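Local coordinates for protein N-isopropylammelide isopropylaminohydrolase (Burkholderia multivorans ATCC 17616, PDB 6NBO) that belongs to the amidohydrolase family of metal-dependent hydrolases, which have a TIM-barrel core, and binds zinc ions, at residues A[101-104]-A[105-108]; A[128-131]-A[132-135]; A[194-197]-A[198-201]; A[286-289]-A[290-293]; A[339-342]-A[343-347]. One frame throughout, in Å; residues are numbered along the deposited sequence.

Interaction 1: A[101-104]-A[105-108]; sequences GHDA and GAAS
The carboxylate of Asp103 is met on one face by two backbone N-H groups of the chain just ahead of it. OD1 accepts from Gly105 N at 2.8 Å, and OD2 accepts from Ala106 N at 3.2 Å. Both donors stand about 70° out of the carboxylate plane, on that same face. The second flat group is the ring of His102. The methyl of Ala107 approaches that ring obliquely, with CB 4.0 Å from His102 NE2. The same NE2 is hydrogen-bonded to Thr71 O, and the ring also meets the ring of His72. Asp103 is the N-cap of helix 104-117. Its CG lies anti to the backbone N (chi1 174°), which turns the carboxylate over the opening turn, where N-H groups have no helical acceptor. Sharing the load between the two oxygens holds the carboxylate at two points. The negative charge would also suit the positive end of the helix dipole. Behind the cap, Asp103 O takes a weak bond from Ala107 N at 3.3 Å. Ala104 O accepts from Ser108 N at 3.1 Å. Ser108 OG sits 2.5 Å from the same Ala104 O, a very short hydrogen bond. The buried hydroxyl is also bonded to Thr144 OG1 of helix 136-147. Arg140 of that helix packs against both Asp103 and Ala104.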
loop_
_atom_site.group_PDB
_atom_site.type_symbol
_atom_site.label_atom_id
_atom_site.label_comp_id
_atom_site.label_asym_id
_atom_site.label_seq_id
_atom_site.Cartn_x
_atom_site.Cartn_y
_atom_site.Cartn_z
ATOM N N GLY A 101 19.650 3.818 18.314
ATOM C CA GLY A 101 19.368 2.399 18.347
ATOM C C GLY A 101 17.972 2.094 17.850
ATOM O O GLY A 101 17.220 1.374 18.513
ATOM N N HIS A 102 17.608 2.640 16.689
ATOM C CA HIS A 102 16.250 2.465 16.184
ATOM C C HIS A 102 15.972 0.993 15.900
ATOM O O HIS A 102 16.772 0.307 15.257
ATOM C CB HIS A 102 16.030 3.300 14.921
ATOM C CG HIS A 102 14.626 3.237 14.395
ATOM N ND1 HIS A 102 14.206 2.269 13.507
ATOM C CD2 HIS A 102 13.546 4.020 14.633
ATOM C CE1 HIS A 102 12.929 2.456 13.222
ATOM N NE2 HIS A 102 12.506 3.513 13.891
ATOM N N ASP A 103 14.834 0.514 16.392
ATOM C CA ASP A 103 14.423 -0.881 16.265
ATOM C C ASP A 103 13.238 -0.943 15.305
ATOM O O ASP A 103 12.106 -0.622 15.681
ATOM C CB ASP A 103 14.065 -1.465 17.631
ATOM C CG ASP A 103 13.481 -2.871 17.539
ATOM O OD1 ASP A 103 13.763 -3.588 16.551
ATOM O OD2 ASP A 103 12.729 -3.255 18.462
ATOM N N ALA A 104 13.498 -1.370 14.067
ATOM C CA ALA A 104 12.409 -1.556 13.116
ATOM C C ALA A 104 11.389 -2.584 13.593
ATOM O O ALA A 104 10.295 -2.650 13.024
ATOM C CB ALA A 104 12.961 -1.968 11.746
ATOM N N GLY A 105 11.713 -3.375 14.617
ATOM C CA GLY A 105 10.802 -4.370 15.147
ATOM C C GLY A 105 9.634 -3.783 15.912
ATOM O O GLY A 105 8.479 -3.944 15.504
ATOM N N ALA A 106 9.911 -3.104 17.029
ATOM C CA ALA A 106 8.819 -2.537 17.812
ATOM C C ALA A 106 8.088 -1.459 17.032
ATOM O O ALA A 106 6.859 -1.354 17.124
ATOM C CB ALA A 106 9.345 -1.982 19.137
ATOM N N ALA A 107 8.821 -0.684 16.231
ATOM C CA ALA A 107 8.206 0.392 15.469
ATOM C C ALA A 107 7.241 -0.155 14.428
ATOM O O ALA A 107 6.086 0.282 14.356
ATOM C CB ALA A 107 9.286 1.245 14.806
ATOM N N SER A 108 7.703 -1.097 13.595
ATOM C CA SER A 108 6.839 -1.639 12.551
ATOM C C SER A 108 5.627 -2.336 13.148
ATOM O O SER A 108 4.522 -2.252 12.598
ATOM C CB SER A 108 7.611 -2.605 11.643
ATOM O OG SER A 108 8.134 -3.717 12.363
#

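Interaction 2: A[128-131]-A[132-135]; sequences DVDT and DAGL
Asp130 turns its carboxylate back over the following residues because CG lies between its backbone N and carbonyl carbon (chi1 54°). OD1 then reaches the N-H groups of the turn ahead. Ala133 N bonds to Asp130 OD1 at 3.0 Å, nearly in line with the C-O bond. Asp132 N makes a weak bond to the same OD1 at 2.9 Å. The backbone oxygen helps close the turn: Asp130 O accepts from Gly134 N at 2.7 Å. Together these bonds form an Asx motif, in which one aspartate holds the turn by both its side chain and its carbonyl. Gly134 has a positive phi (69°), which glycine accepts easily. Asp132 OD2 is 4.1 Å from Asp130 OD1, so like charges lie close. Any repulsion is probably eased by the salt bridges from Asp132 to Arg94 and Arg167. Asp130 N is buried and has no partner in the model. At the mouth of the turn, a water donates to both Asp128 O and Gly134 O, at 2.7 and 2.8 Å. Beside it, Val129 CG1 touches Leu135 CD2 at 3.9 Å. The turn joins strand 120-128 to helix 136-147, with Leu135 as the N-cap. Val129 and Leu135 pack on Leu173 of helix 170-180, and the backbone of Val129 bonds to Phe159 of strand 153-159.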
loop_
_atom_site.group_PDB
_atom_site.type_symbol
_atom_site.label_atom_id
_atom_site.label_comp_id
_atom_site.label_asym_id
_atom_site.label_seq_id
_atom_site.Cartn_x
_atom_site.Cartn_y
_atom_site.Cartn_z
ATOM N N ASP A 128 14.170 -1.236 3.887
ATOM C CA ASP A 128 15.503 -0.912 3.389
ATOM C C ASP A 128 16.387 -2.149 3.444
ATOM O O ASP A 128 16.466 -2.820 4.474
ATOM C CB ASP A 128 16.123 0.213 4.210
ATOM C CG ASP A 128 15.414 1.544 4.013
ATOM O OD1 ASP A 128 14.520 1.644 3.155
ATOM O OD2 ASP A 128 15.760 2.500 4.727
ATOM N N VAL A 129 17.037 -2.463 2.329
ATOM C CA VAL A 129 17.986 -3.568 2.245
ATOM C C VAL A 129 19.241 -2.988 1.606
ATOM O O VAL A 129 19.205 -2.564 0.448
ATOM C CB VAL A 129 17.439 -4.749 1.426
ATOM C CG1 VAL A 129 18.520 -5.824 1.201
ATOM C CG2 VAL A 129 16.218 -5.360 2.105
ATOM N N ASP A 130 20.337 -2.932 2.360
ATOM C CA ASP A 130 21.535 -2.245 1.886
ATOM C C ASP A 130 22.741 -2.776 2.653
ATOM O O ASP A 130 22.599 -3.502 3.633
ATOM C CB ASP A 130 21.410 -0.732 2.070
ATOM C CG ASP A 130 21.080 -0.347 3.511
ATOM O OD1 ASP A 130 21.814 -0.773 4.432
ATOM O OD2 ASP A 130 20.087 0.389 3.721
ATOM N N THR A 131 23.933 -2.372 2.213
ATOM C CA THR A 131 25.158 -2.857 2.839
ATOM C C THR A 131 25.558 -2.066 4.088
ATOM O O THR A 131 26.638 -2.314 4.631
ATOM C CB THR A 131 26.301 -2.862 1.826
ATOM O OG1 THR A 131 26.462 -1.551 1.261
ATOM C CG2 THR A 131 25.992 -3.870 0.713
ATOM N N ASP A 132 24.733 -1.126 4.552
ATOM C CA ASP A 132 24.946 -0.579 5.889
ATOM C C ASP A 132 24.401 -1.521 6.950
ATOM O O ASP A 132 25.043 -1.734 7.986
ATOM C CB ASP A 132 24.267 0.783 6.048
ATOM C CG ASP A 132 24.815 1.828 5.107
ATOM O OD1 ASP A 132 26.017 1.786 4.778
ATOM O OD2 ASP A 132 24.026 2.698 4.702
ATOM N N ALA A 133 23.225 -2.089 6.701
ATOM C CA ALA A 133 22.514 -2.877 7.692
ATOM C C ALA A 133 22.334 -4.335 7.310
ATOM O O ALA A 133 21.928 -5.128 8.164
ATOM C CB ALA A 133 21.127 -2.270 7.954
ATOM N N GLY A 134 22.600 -4.713 6.062
ATOM C CA GLY A 134 22.337 -6.088 5.681
ATOM C C GLY A 134 20.844 -6.347 5.642
ATOM O O GLY A 134 20.049 -5.503 5.212
ATOM N N LEU A 135 20.450 -7.533 6.090
ATOM C CA LEU A 135 19.039 -7.893 6.170
ATOM C C LEU A 135 18.415 -7.559 7.527
ATOM O O LEU A 135 17.337 -8.071 7.841
ATOM C CB LEU A 135 18.860 -9.387 5.877
ATOM C CG LEU A 135 19.414 -9.899 4.537
ATOM C CD1 LEU A 135 19.065 -11.377 4.323
ATOM C CD2 LEU A 135 18.922 -9.047 3.376
HETATM O O HOH W 1 17.397 -4.996 5.855
#

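Interaction 3: A[194-197]-A[198-201]; sequences EGDP and VKAV
Val198 reaches the cap residue Asp196 through a water. The water donates to Asp196 OD1 at 2.7 Å and accepts a weak bond from Val198 N. The side chain of Val198, like Pro197, packs on Tyr228 and Leu232 of helix 223-239. Lys199 comes next, and its N-H gives the direct capping bond to Asp196 OD1, at 3.2 Å. The donor stands well above the carboxylate plane (62° out of it). Lys199 CB also presses on the carboxylate, 3.4 Å from Asp196 CG. The two side chains cross at about a right angle, and the extended lysine carries its amine away: Lys199 NZ is 5.6 Å from Asp196 OD2. Ala200 follows. Its N bonds to Asp196 O at 2.9 Å, and its CB lies 3.5 Å from Glu194 CB. That glutamate is bent at chi2 (-71°), and its carboxylate is bonded to the backbone N atoms of Val164 and Leu165. Val201 closes the turn with a bond from its N to Pro197 O, also 2.9 Å. The whole is a helix N-cap: Asp196 precedes helix 197-211, and Pro197, which has no N-H to satisfy, takes the first helical position. The carboxylate takes one direct backbone bond and one weak water link to Val198 N. Asp196 and Lys199 form no salt bridge, so their attraction is probably modest, and the positive end of the helix dipole would also favour the carboxylate.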
loop_
_atom_site.group_PDB
_atom_site.type_symbol
_atom_site.label_atom_id
_atom_site.label_comp_id
_atom_site.label_asym_id
_atom_site.label_seq_id
_atom_site.Cartn_x
_atom_site.Cartn_y
_atom_site.Cartn_z
ATOM N N GLU A 194 21.104 5.559 -9.886
ATOM C CA GLU A 194 22.022 4.499 -10.301
ATOM C C GLU A 194 23.089 4.969 -11.288
ATOM O O GLU A 194 24.159 4.356 -11.352
ATOM C CB GLU A 194 21.242 3.328 -10.898
ATOM C CG GLU A 194 20.230 2.701 -9.910
ATOM C CD GLU A 194 20.906 1.931 -8.778
ATOM O OE1 GLU A 194 22.143 1.771 -8.801
ATOM O OE2 GLU A 194 20.189 1.481 -7.863
ATOM N N GLY A 195 22.819 6.021 -12.070
ATOM C CA GLY A 195 23.785 6.584 -13.002
ATOM C C GLY A 195 23.937 5.834 -14.312
ATOM O O GLY A 195 24.440 6.403 -15.289
ATOM N N ASP A 196 23.517 4.576 -14.369
ATOM C CA ASP A 196 23.621 3.767 -15.580
ATOM C C ASP A 196 22.278 3.071 -15.678
ATOM O O ASP A 196 22.077 1.992 -15.102
ATOM C CB ASP A 196 24.786 2.781 -15.486
ATOM C CG ASP A 196 24.987 1.973 -16.741
ATOM O OD1 ASP A 196 24.050 1.869 -17.552
ATOM O OD2 ASP A 196 26.089 1.412 -16.895
ATOM N N PRO A 197 21.309 3.690 -16.366
ATOM C CA PRO A 197 19.926 3.205 -16.264
ATOM C C PRO A 197 19.720 1.842 -16.895
ATOM O O PRO A 197 18.941 1.034 -16.377
ATOM C CB PRO A 197 19.122 4.300 -16.982
ATOM C CG PRO A 197 20.111 4.934 -17.928
ATOM C CD PRO A 197 21.400 4.935 -17.150
ATOM N N VAL A 198 20.408 1.562 -17.995
ATOM C CA VAL A 198 20.253 0.269 -18.649
ATOM C C VAL A 198 20.816 -0.832 -17.763
ATOM O O VAL A 198 20.176 -1.869 -17.552
ATOM C CB VAL A 198 20.911 0.297 -20.037
ATOM C CG1 VAL A 198 21.050 -1.113 -20.610
ATOM C CG2 VAL A 198 20.091 1.189 -20.979
ATOM N N LYS A 199 22.008 -0.616 -17.212
ATOM C CA LYS A 199 22.585 -1.614 -16.322
ATOM C C LYS A 199 21.723 -1.799 -15.080
ATOM O O LYS A 199 21.490 -2.929 -14.640
ATOM C CB LYS A 199 24.007 -1.219 -15.935
ATOM C CG LYS A 199 24.717 -2.289 -15.116
ATOM C CD LYS A 199 26.181 -1.944 -14.900
ATOM C CE LYS A 199 26.834 -2.923 -13.920
ATOM N NZ LYS A 199 28.158 -2.431 -13.443
ATOM N N ALA A 200 21.206 -0.703 -14.523
ATOM C CA ALA A 200 20.382 -0.812 -13.323
ATOM C C ALA A 200 19.113 -1.618 -13.595
ATOM O O ALA A 200 18.763 -2.525 -12.832
ATOM C CB ALA A 200 20.039 0.581 -12.792
ATOM N N VAL A 201 18.419 -1.319 -14.691
ATOM C CA VAL A 201 17.188 -2.045 -14.978
ATOM C C VAL A 201 17.486 -3.517 -15.245
ATOM O O VAL A 201 16.748 -4.405 -14.800
ATOM C CB VAL A 201 16.448 -1.377 -16.151
ATOM C CG1 VAL A 201 15.346 -2.271 -16.669
ATOM C CG2 VAL A 201 15.887 -0.030 -15.704
HETATM O O HOH W 2 22.958 3.320 -19.545
#

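Interaction 4: A[286-289]-A[290-293]; sequences VPSV and LACR
Ser288 leans its side chain over the first turn of helix 289-295. CB touches the methyl of Ala291, with Ser288 CB 3.6 Å from Ala291 CB. One atom further, OG accepts a hydrogen bond from Ala291 N at 3.0 Å (N-H...O angle 158°). The first torsion of Ser288 (chi1 164°) sets OG beside its carbonyl carbon, where it faces Ala291 N. OG also shares a hydrogen bond with a water at 2.8 Å. That water accepts from Leu290 N at 3.0 Å, so the hydroxyl serves two N-H groups, one directly and one through water. Ser288 is the N-cap of the helix. Because Ser288 O also accepts from Cys292 N at 3.0 Å, hydroxyl and carbonyl together make an ST motif. The next helical bond runs from Arg293 N to Val289 O. On the inner side, Cys292 SG packs against the proline before the cap, 4.1 Å from Pro287 CB. Pro287 belongs to the loop that leads from strand 275-278 into this helix. Cys292 also touches Leu266 of helix 259-272. Val289 N is bonded to Asn329 OD1, and the valine side chain packs on Ile325 and Phe331.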
loop_
_atom_site.group_PDB
_atom_site.type_symbol
_atom_site.label_atom_id
_atom_site.label_comp_id
_atom_site.label_asym_id
_atom_site.label_seq_id
_atom_site.Cartn_x
_atom_site.Cartn_y
_atom_site.Cartn_z
ATOM N N VAL A 286 1.999 15.173 -9.717
ATOM C CA VAL A 286 1.628 13.779 -9.486
ATOM C C VAL A 286 0.922 13.258 -10.731
ATOM O O VAL A 286 0.395 14.036 -11.539
ATOM C CB VAL A 286 0.723 13.630 -8.241
ATOM C CG1 VAL A 286 1.484 14.023 -6.981
ATOM C CG2 VAL A 286 -0.524 14.479 -8.400
ATOM N N PRO A 287 0.890 11.942 -10.916
ATOM C CA PRO A 287 -0.007 11.390 -11.938
ATOM C C PRO A 287 -1.453 11.734 -11.605
ATOM O O PRO A 287 -1.891 11.628 -10.454
ATOM C CB PRO A 287 0.258 9.880 -11.879
ATOM C CG PRO A 287 0.938 9.646 -10.571
ATOM C CD PRO A 287 1.681 10.901 -10.244
ATOM N N SER A 288 -2.179 12.199 -12.611
ATOM C CA SER A 288 -3.608 12.428 -12.457
ATOM C C SER A 288 -4.309 11.090 -12.256
ATOM O O SER A 288 -4.191 10.186 -13.092
ATOM C CB SER A 288 -4.154 13.153 -13.684
ATOM O OG SER A 288 -5.566 13.070 -13.739
ATOM N N VAL A 289 -5.023 10.951 -11.136
ATOM C CA VAL A 289 -5.783 9.725 -10.903
ATOM C C VAL A 289 -6.787 9.493 -12.028
ATOM O O VAL A 289 -6.925 8.371 -12.535
ATOM C CB VAL A 289 -6.464 9.782 -9.524
ATOM C CG1 VAL A 289 -7.450 8.655 -9.378
ATOM C CG2 VAL A 289 -5.410 9.707 -8.429
ATOM N N LEU A 290 -7.479 10.551 -12.464
ATOM C CA LEU A 290 -8.457 10.376 -13.535
ATOM C C LEU A 290 -7.802 10.056 -14.878
ATOM O O LEU A 290 -8.386 9.328 -15.686
ATOM C CB LEU A 290 -9.342 11.620 -13.651
ATOM C CG LEU A 290 -10.214 11.830 -12.406
ATOM C CD1 LEU A 290 -11.184 12.974 -12.616
ATOM C CD2 LEU A 290 -10.962 10.553 -12.056
ATOM N N ALA A 291 -6.609 10.591 -15.154
ATOM C CA ALA A 291 -5.934 10.222 -16.399
ATOM C C ALA A 291 -5.517 8.757 -16.388
ATOM O O ALA A 291 -5.666 8.054 -17.397
ATOM C CB ALA A 291 -4.721 11.119 -16.649
ATOM N N CYS A 292 -4.973 8.279 -15.265
ATOM C CA CYS A 292 -4.676 6.856 -15.141
ATOM C C CYS A 292 -5.928 6.018 -15.357
ATOM O O CYS A 292 -5.926 5.063 -16.145
ATOM C CB CYS A 292 -4.071 6.563 -13.766
ATOM S SG CYS A 292 -2.501 7.377 -13.507
ATOM N N ARG A 293 -7.010 6.377 -14.668
ATOM C CA ARG A 293 -8.259 5.629 -14.767
ATOM C C ARG A 293 -8.759 5.585 -16.203
ATOM O O ARG A 293 -9.147 4.525 -16.707
ATOM C CB ARG A 293 -9.300 6.271 -13.850
ATOM C CG ARG A 293 -10.667 5.623 -13.861
ATOM C CD ARG A 293 -11.639 6.400 -12.960
ATOM N NE ARG A 293 -12.839 5.629 -12.642
ATOM C CZ ARG A 293 -12.885 4.679 -11.710
ATOM N NH1 ARG A 293 -11.796 4.375 -11.005
ATOM N NH2 ARG A 293 -14.020 4.024 -11.483
HETATM O O HOH W 3 -7.099 13.400 -11.452
#

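Interaction 5: A[339-342]-A[343-347]; sequences VALE and CVTHG
Hydrogen bonds to backbone carbonyls dominate where the chain of Leu341 and Glu342 turns into Cys343, Val344 and Thr345. Leu341 O is gripped twice. Thr345 OG1 donates to it at 2.8 Å and Val344 N at 3.0 Å, from opposite faces of the carbonyl plane. The hydroxyl can reach back because OG1 lies between the backbone N and carbonyl carbon of Thr345 (chi1 51°). Glu342 O is also held by two donors on opposite faces. Thr345 N, at 3.2 Å, closes a type I beta turn from Glu342 to Thr345. Gly347 N, at 2.8 Å, comes from the start of the next helix. Cys343 N bonds to Ala340 O at 3.0 Å. Thr345 is the N-cap of that next helix, but its hydroxyl points back to Leu341 and makes no capping bond. Apolar contact is slighter: Leu341 CD1 meets Val344 CG2 at 4.0 Å, the side chains crossing at about a right angle. Glu342 CG lies against the backbone of Gly347. The charged part is Glu342, whose carboxylate makes salt bridges to Arg293 and Arg350. The turn links helix 334-342 to helix 346-352. Leu341 and Val344 pack on helix 318-328, while Cys343 and Val344 make backbone bonds to Gly301 of strand 299-301 and Val62 of strand 56-66.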
loop_
_atom_site.group_PDB
_atom_site.type_symbol
_atom_site.label_atom_id
_atom_site.label_comp_id
_atom_site.label_asym_id
_atom_site.label_seq_id
_atom_site.Cartn_x
_atom_site.Cartn_y
_atom_site.Cartn_z
ATOM N N VAL A 339 -13.817 7.431 -6.270
ATOM C CA VAL A 339 -12.627 7.023 -7.009
ATOM C C VAL A 339 -11.408 7.069 -6.100
ATOM O O VAL A 339 -10.552 6.178 -6.134
ATOM C CB VAL A 339 -12.428 7.906 -8.255
ATOM C CG1 VAL A 339 -11.049 7.649 -8.859
ATOM C CG2 VAL A 339 -13.522 7.640 -9.269
ATOM N N ALA A 340 -11.311 8.105 -5.264
ATOM C CA ALA A 340 -10.193 8.165 -4.329
ATOM C C ALA A 340 -10.269 7.025 -3.322
ATOM O O ALA A 340 -9.249 6.402 -3.000
ATOM C CB ALA A 340 -10.164 9.523 -3.617
ATOM N N LEU A 341 -11.473 6.711 -2.840
ATOM C CA LEU A 341 -11.623 5.583 -1.917
ATOM C C LEU A 341 -11.233 4.263 -2.580
ATOM O O LEU A 341 -10.671 3.371 -1.929
ATOM C CB LEU A 341 -13.063 5.524 -1.400
ATOM C CG LEU A 341 -13.419 4.392 -0.424
ATOM C CD1 LEU A 341 -12.596 4.529 0.857
ATOM C CD2 LEU A 341 -14.914 4.414 -0.107
ATOM N N GLU A 342 -11.523 4.117 -3.876
ATOM C CA GLU A 342 -11.085 2.929 -4.601
ATOM C C GLU A 342 -9.565 2.738 -4.534
ATOM O O GLU A 342 -9.085 1.597 -4.524
ATOM C CB GLU A 342 -11.559 3.017 -6.058
ATOM C CG GLU A 342 -11.286 1.763 -6.860
ATOM C CD GLU A 342 -11.782 1.834 -8.303
ATOM O OE1 GLU A 342 -11.943 2.953 -8.844
ATOM O OE2 GLU A 342 -11.995 0.753 -8.896
ATOM N N CYS A 343 -8.794 3.833 -4.476
ATOM C CA CYS A 343 -7.337 3.743 -4.385
ATOM C C CYS A 343 -6.839 3.097 -3.092
ATOM O O CYS A 343 -5.677 2.675 -3.042
ATOM C CB CYS A 343 -6.706 5.138 -4.496
ATOM S SG CYS A 343 -6.991 5.919 -6.102
ATOM N N VAL A 344 -7.650 3.059 -2.032
ATOM C CA VAL A 344 -7.252 2.396 -0.794
ATOM C C VAL A 344 -8.138 1.198 -0.478
ATOM O O VAL A 344 -8.088 0.669 0.639
ATOM C CB VAL A 344 -7.207 3.379 0.399
ATOM C CG1 VAL A 344 -6.338 4.587 0.066
ATOM C CG2 VAL A 344 -8.619 3.813 0.844
ATOM N N THR A 345 -8.945 0.751 -1.447
ATOM C CA THR A 345 -9.722 -0.475 -1.301
ATOM C C THR A 345 -9.539 -1.363 -2.536
ATOM O O THR A 345 -8.466 -1.947 -2.717
ATOM C CB THR A 345 -11.206 -0.165 -1.030
ATOM O OG1 THR A 345 -11.713 0.768 -1.998
ATOM C CG2 THR A 345 -11.386 0.446 0.385
ATOM N N HIS A 346 -10.570 -1.497 -3.380
ATOM C CA HIS A 346 -10.521 -2.486 -4.461
ATOM C C HIS A 346 -9.386 -2.215 -5.444
ATOM O O HIS A 346 -8.764 -3.157 -5.957
ATOM C CB HIS A 346 -11.855 -2.525 -5.208
ATOM C CG HIS A 346 -13.015 -2.857 -4.334
ATOM N ND1 HIS A 346 -13.651 -1.913 -3.558
ATOM C CD2 HIS A 346 -13.643 -4.033 -4.091
ATOM C CE1 HIS A 346 -14.627 -2.490 -2.878
ATOM N NE2 HIS A 346 -14.648 -3.774 -3.191
ATOM N N GLY A 347 -9.129 -0.942 -5.755
ATOM C CA GLY A 347 -8.060 -0.624 -6.695
ATOM C C GLY A 347 -6.686 -0.950 -6.137
ATOM O O GLY A 347 -5.845 -1.528 -6.830
#

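Interactions 1, 3 and 4 are helix starts, capped by aspartate, aspartate and serine; all three are partly buried. Interaction 2 is a loop turn held by one aspartate, while interaction 5 joins two helices and is the most buried, relying on shared carbonyls. Interactions 1 and 2 lie on the same side of the chain's centre, with nearest atoms about 8 Å apart, and both adjoin helix 136-147. The centre of interaction 3 lies farthest from the centre of the chain, about 26 Å. Only interactions 4 and 5 touch, through a salt bridge from Arg293 NH1 to Glu342 OE1, 2.6 Å, and packing of Val289 CG1 on Val339 CG1 at 3.8 Å. Waters join the bonding in interactions 2, 3 and 4.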